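Local coordinates for lipoprotein (Streptococcus pneumoniae serotype 4, PDB 6JF1) that binds L-methionine and probably hands it to the membrane part of an ABC importer, as the transporter's substrate-binding lipoprotein, at residues Ile110-Tyr123 / Leu193-Val206. Numbering follows the deposited sequence.
Sequences IRLYSGLNGSANKY and LSSVDAAVVNNTFV. With MET (methionine), chain B.
Tyr113 and Ala199 form a hydrogen-bonded pair at the middle of two antiparallel strands, 111-114 and 198-201, whose axes, over these short segments, come within 4.7 Å. Tyr113 N donates to Ala199 O at 2.9 Å, and Ala199 N returns a bond to Tyr113 O. Beyond the strand end, Gly115 N reaches Asp197 O from above the carbonyl plane. Gly115 CA also lies close to Val196 O, in a CA-H...O contact of 3.3 Å.

The Tyr113 ring crosses Val201 at about a right angle. With CG anti to the carbonyl carbon (chi1 -68°), the ring runs along the neighbouring strand, and Tyr113 CE1 lies 3.8 Å from Val201 CB. The hydroxyl meets Val206 CG2 and a water that donates to Val201 O. On the face bearing Leu112 and Val200, Leu112 CD1 touches Val200 CG2 at 3.7 Å. Helix 141-153 packs there.

This is part of the mixed sheet of one lobe of a two-lobed periplasmic-binding-protein fold. Methionine sits between the lobes. Just past strand 198-201, Asn202 ND2 donates to the ligand O, and the ligand N donates to Asn203 OD1 at 2.8 Å. Ile110 CD1 lies 3.5 Å from Asn202 ND2, against the same amide.

At the far end, Tyr123 OH donates to Asp197 OD1 at 3.0 Å, on the anti side, 34° out of the carboxylate plane. Lys122 NZ adds a long salt bridge to OD1, while Asp197 OD2 accepts from Glu134 N.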
loop_
_atom_site.group_PDB
_atom_site.type_symbol
_atom_site.label_atom_id
_atom_site.label_comp_id
_atom_site.label_asym_id
_atom_site.label_seq_id
_atom_site.Cartn_x
_atom_site.Cartn_y
_atom_site.Cartn_z
ATOM N N ILE A 110 -0.976 8.672 -0.852
ATOM C CA ILE A 110 -1.157 8.436 0.589
ATOM C C ILE A 110 -1.753 9.698 1.237
ATOM O O ILE A 110 -1.524 10.816 0.748
ATOM C CB ILE A 110 0.192 8.035 1.232
ATOM C CG1 ILE A 110 -0.013 7.248 2.530
ATOM C CG2 ILE A 110 1.106 9.254 1.409
ATOM C CD1 ILE A 110 1.211 6.491 2.963
ATOM N N ARG A 111 -2.460 9.544 2.359
ATOM C CA ARG A 111 -3.187 10.646 2.943
ATOM C C ARG A 111 -2.870 10.759 4.435
ATOM O O ARG A 111 -2.573 9.770 5.117
ATOM C CB ARG A 111 -4.704 10.473 2.746
ATOM C CG ARG A 111 -5.173 10.895 1.361
ATOM C CD ARG A 111 -6.420 10.148 0.922
ATOM N NE ARG A 111 -6.940 10.818 -0.256
ATOM C CZ ARG A 111 -6.838 10.396 -1.517
ATOM N NH1 ARG A 111 -6.036 9.391 -1.874
ATOM N NH2 ARG A 111 -7.579 10.996 -2.432
ATOM N N LEU A 112 -2.977 11.994 4.909
ATOM C CA LEU A 112 -2.930 12.286 6.303
ATOM C C LEU A 112 -4.364 12.398 6.836
ATOM O O LEU A 112 -5.209 13.063 6.219
ATOM C CB LEU A 112 -2.171 13.600 6.492
ATOM C CG LEU A 112 -2.108 14.062 7.947
ATOM C CD1 LEU A 112 -1.042 13.270 8.701
ATOM C CD2 LEU A 112 -1.850 15.573 8.004
ATOM N N TYR A 113 -4.617 11.733 7.969
ATOM C CA TYR A 113 -5.973 11.651 8.559
ATOM C C TYR A 113 -5.950 12.272 9.959
ATOM O O TYR A 113 -4.952 12.146 10.681
ATOM C CB TYR A 113 -6.440 10.199 8.688
ATOM C CG TYR A 113 -6.685 9.530 7.357
ATOM C CD1 TYR A 113 -5.643 8.909 6.674
ATOM C CD2 TYR A 113 -7.936 9.586 6.729
ATOM C CE1 TYR A 113 -5.845 8.325 5.426
ATOM C CE2 TYR A 113 -8.148 9.000 5.482
ATOM C CZ TYR A 113 -7.095 8.365 4.828
ATOM O OH TYR A 113 -7.276 7.770 3.605
ATOM N N SER A 114 -7.060 12.919 10.326
ATOM C CA SER A 114 -7.185 13.453 11.659
ATOM C C SER A 114 -7.316 12.303 12.655
ATOM O O SER A 114 -7.995 11.289 12.385
ATOM C CB SER A 114 -8.374 14.388 11.775
ATOM O OG SER A 114 -8.632 14.689 13.149
ATOM N N GLY A 115 -6.746 12.535 13.837
ATOM C CA GLY A 115 -7.065 11.734 15.028
ATOM C C GLY A 115 -8.549 11.844 15.349
ATOM O O GLY A 115 -9.213 12.775 14.875
ATOM N N LEU A 116 -9.062 10.885 16.117
ATOM C CA LEU A 116 -10.506 10.732 16.319
ATOM C C LEU A 116 -10.848 10.984 17.791
ATOM O O LEU A 116 -10.061 10.646 18.686
ATOM C CB LEU A 116 -10.943 9.324 15.891
ATOM C CG LEU A 116 -10.721 8.949 14.422
ATOM C CD1 LEU A 116 -10.847 7.447 14.219
ATOM C CD2 LEU A 116 -11.686 9.688 13.514
ATOM N N ASN A 117 -11.988 11.637 18.017
ATOM C CA ASN A 117 -12.603 11.696 19.362
ATOM C C ASN A 117 -13.930 10.942 19.263
ATOM O O ASN A 117 -14.896 11.451 18.686
ATOM C CB ASN A 117 -12.747 13.125 19.889
ATOM N N GLY A 118 -13.941 9.711 19.769
ATOM C CA GLY A 118 -14.958 8.731 19.372
ATOM C C GLY A 118 -14.941 8.491 17.869
ATOM O O GLY A 118 -14.003 7.893 17.333
ATOM N N SER A 119 -15.961 8.967 17.168
ATOM C CA SER A 119 -16.001 8.799 15.719
ATOM C C SER A 119 -15.992 10.173 15.037
ATOM O O SER A 119 -16.115 10.260 13.815
ATOM N N ALA A 120 -15.862 11.251 15.811
ATOM C CA ALA A 120 -15.646 12.567 15.202
ATOM C C ALA A 120 -14.138 12.794 14.970
ATOM O O ALA A 120 -13.305 12.410 15.800
ATOM N N ASN A 121 -13.802 13.428 13.841
ATOM C CA ASN A 121 -12.463 13.948 13.564
ATOM C C ASN A 121 -12.145 15.077 14.551
ATOM O O ASN A 121 -12.986 15.954 14.762
ATOM C CB ASN A 121 -12.369 14.498 12.135
ATOM C CG ASN A 121 -12.137 13.441 11.070
ATOM O OD1 ASN A 121 -12.013 12.254 11.363
ATOM N ND2 ASN A 121 -12.051 13.865 9.822
ATOM N N LYS A 122 -10.949 15.079 15.137
ATOM C CA LYS A 122 -10.561 16.153 16.051
ATOM C C LYS A 122 -10.301 17.434 15.268
ATOM O O LYS A 122 -10.506 18.514 15.803
ATOM C CB LYS A 122 -9.288 15.810 16.824
ATOM C CG LYS A 122 -9.436 14.702 17.858
ATOM C CD LYS A 122 -8.262 14.705 18.812
ATOM C CE LYS A 122 -7.947 13.364 19.433
ATOM N NZ LYS A 122 -6.580 13.366 20.006
ATOM N N TYR A 123 -9.837 17.309 14.026
ATOM C CA TYR A 123 -9.357 18.448 13.244
ATOM C C TYR A 123 -9.935 18.341 11.843
ATOM O O TYR A 123 -10.104 17.245 11.313
ATOM C CB TYR A 123 -7.826 18.489 13.176
ATOM C CG TYR A 123 -7.216 18.319 14.538
ATOM C CD1 TYR A 123 -7.426 19.284 15.521
ATOM C CD2 TYR A 123 -6.509 17.171 14.875
ATOM C CE1 TYR A 123 -6.931 19.126 16.803
ATOM C CE2 TYR A 123 -6.027 16.993 16.166
ATOM C CZ TYR A 123 -6.243 17.973 17.129
ATOM O OH TYR A 123 -5.747 17.827 18.396
ATOM N N LEU A 193 -5.245 6.139 15.418
ATOM C CA LEU A 193 -5.914 7.436 15.268
ATOM C C LEU A 193 -6.824 7.756 16.466
ATOM O O LEU A 193 -7.176 8.905 16.720
ATOM C CB LEU A 193 -6.717 7.412 13.969
ATOM C CG LEU A 193 -5.886 7.672 12.716
ATOM C CD1 LEU A 193 -6.717 7.416 11.478
ATOM C CD2 LEU A 193 -5.344 9.094 12.722
ATOM N N SER A 194 -7.185 6.722 17.192
ATOM C CA SER A 194 -7.928 6.865 18.405
ATOM C C SER A 194 -7.061 7.547 19.470
ATOM O O SER A 194 -7.590 8.108 20.421
ATOM C CB SER A 194 -8.388 5.511 18.862
ATOM O OG SER A 194 -7.256 4.646 19.016
ATOM N N SER A 195 -5.736 7.539 19.330
ATOM C CA SER A 195 -4.936 8.120 20.416
ATOM C C SER A 195 -3.785 9.022 19.929
ATOM O O SER A 195 -2.820 9.256 20.678
ATOM C CB SER A 195 -4.454 7.037 21.341
ATOM O OG SER A 195 -3.320 6.388 20.788
ATOM N N VAL A 196 -3.822 9.511 18.690
ATOM C CA VAL A 196 -2.827 10.495 18.263
ATOM C C VAL A 196 -3.576 11.662 17.624
ATOM O O VAL A 196 -4.793 11.608 17.466
ATOM C CB VAL A 196 -1.733 9.912 17.339
ATOM C CG1 VAL A 196 -0.977 8.777 18.009
ATOM C CG2 VAL A 196 -2.267 9.470 15.974
ATOM N N ASP A 197 -2.834 12.681 17.223
ATOM C CA ASP A 197 -3.431 13.883 16.653
ATOM C C ASP A 197 -3.743 13.714 15.155
ATOM O O ASP A 197 -4.749 14.249 14.646
ATOM C CB ASP A 197 -2.576 15.106 17.033
ATOM C CG ASP A 197 -2.638 15.335 18.533
ATOM O OD1 ASP A 197 -3.763 15.623 19.014
ATOM O OD2 ASP A 197 -1.601 15.121 19.224
ATOM N N ALA A 198 -2.848 13.018 14.454
ATOM C CA ALA A 198 -2.982 12.715 13.028
ATOM C C ALA A 198 -2.106 11.491 12.725
ATOM O O ALA A 198 -1.234 11.163 13.532
ATOM C CB ALA A 198 -2.593 13.913 12.169
ATOM N N ALA A 199 -2.355 10.838 11.584
ATOM C CA ALA A 199 -1.556 9.644 11.110
ATOM C C ALA A 199 -1.504 9.639 9.582
ATOM O O ALA A 199 -2.501 9.980 8.910
ATOM C CB ALA A 199 -2.147 8.321 11.614
ATOM N N VAL A 200 -0.362 9.241 9.045
ATOM C CA VAL A 200 -0.287 8.934 7.612
ATOM C C VAL A 200 -0.620 7.451 7.433
ATOM O O VAL A 200 -0.038 6.564 8.126
ATOM C CB VAL A 200 1.066 9.339 7.001
ATOM C CG1 VAL A 200 1.158 8.992 5.508
ATOM C CG2 VAL A 200 1.319 10.833 7.233
ATOM N N VAL A 201 -1.598 7.206 6.541
ATOM C CA VAL A 201 -2.158 5.868 6.403
ATOM C C VAL A 201 -2.211 5.436 4.928
ATOM O O VAL A 201 -2.885 6.072 4.106
ATOM C CB VAL A 201 -3.559 5.791 7.016
ATOM C CG1 VAL A 201 -4.061 4.358 6.915
ATOM C CG2 VAL A 201 -3.566 6.302 8.464
ATOM N N ASN A 202 -1.531 4.334 4.623
ATOM C CA ASN A 202 -1.608 3.652 3.326
ATOM C C ASN A 202 -3.035 3.145 3.052
ATOM O O ASN A 202 -3.728 2.660 3.974
ATOM C CB ASN A 202 -0.679 2.444 3.281
ATOM C CG ASN A 202 0.795 2.808 3.357
ATOM O OD1 ASN A 202 1.378 2.803 4.436
ATOM N ND2 ASN A 202 1.418 3.067 2.215
ATOM N N ASN A 203 -3.432 3.197 1.780
ATOM C CA ASN A 203 -4.797 2.802 1.305
ATOM C C ASN A 203 -5.154 1.394 1.787
ATOM O O ASN A 203 -6.349 1.086 2.012
ATOM C CB ASN A 203 -4.900 2.826 -0.230
ATOM C CG ASN A 203 -4.112 1.708 -0.900
ATOM O OD1 ASN A 203 -2.939 1.491 -0.593
ATOM N ND2 ASN A 203 -4.748 0.979 -1.804
ATOM N N THR A 204 -4.146 0.532 1.902
ATOM C CA THR A 204 -4.372 -0.851 2.301
ATOM C C THR A 204 -5.185 -0.955 3.609
ATOM O O THR A 204 -5.905 -1.945 3.800
ATOM C CB THR A 204 -3.025 -1.529 2.580
ATOM O OG1 THR A 204 -2.121 -1.107 1.556
ATOM C CG2 THR A 204 -3.115 -3.045 2.585
ATOM N N PHE A 205 -5.062 0.024 4.525
ATOM C CA PHE A 205 -5.509 -0.175 5.965
ATOM C C PHE A 205 -6.713 0.734 6.279
ATOM O O PHE A 205 -7.276 0.702 7.373
ATOM C CB PHE A 205 -4.348 0.073 6.926
ATOM C CG PHE A 205 -3.140 -0.770 6.588
ATOM C CD1 PHE A 205 -3.213 -2.164 6.631
ATOM C CD2 PHE A 205 -1.963 -0.158 6.154
ATOM C CE1 PHE A 205 -2.110 -2.935 6.283
ATOM C CE2 PHE A 205 -0.851 -0.928 5.836
ATOM C CZ PHE A 205 -0.929 -2.306 5.892
ATOM N N VAL A 206 -7.096 1.510 5.287
ATOM C CA VAL A 206 -8.066 2.573 5.451
ATOM C C VAL A 206 -9.436 1.960 5.810
ATOM O O VAL A 206 -10.090 2.396 6.760
ATOM C CB VAL A 206 -8.125 3.367 4.134
ATOM C CG1 VAL A 206 -9.475 4.019 3.908
ATOM C CG2 VAL A 206 -6.996 4.381 4.071
HETATM N N MET B . -0.948 -0.133 -1.620
HETATM C CA MET B . 0.142 0.582 -0.851
HETATM C C MET B . 0.221 2.018 -1.372
HETATM O O MET B . 0.391 2.959 -0.572
HETATM C CB MET B . 1.502 -0.099 -1.065
HETATM C CG MET B . 2.557 0.334 -0.023
HETATM S SD MET B . 4.142 -0.502 -0.322
HETATM C CE MET B . 3.853 -2.097 0.461
HETATM O OXT MET B . 0.048 2.231 -2.607
HETATM O O HOH W 1 -4.868 6.783 2.450
#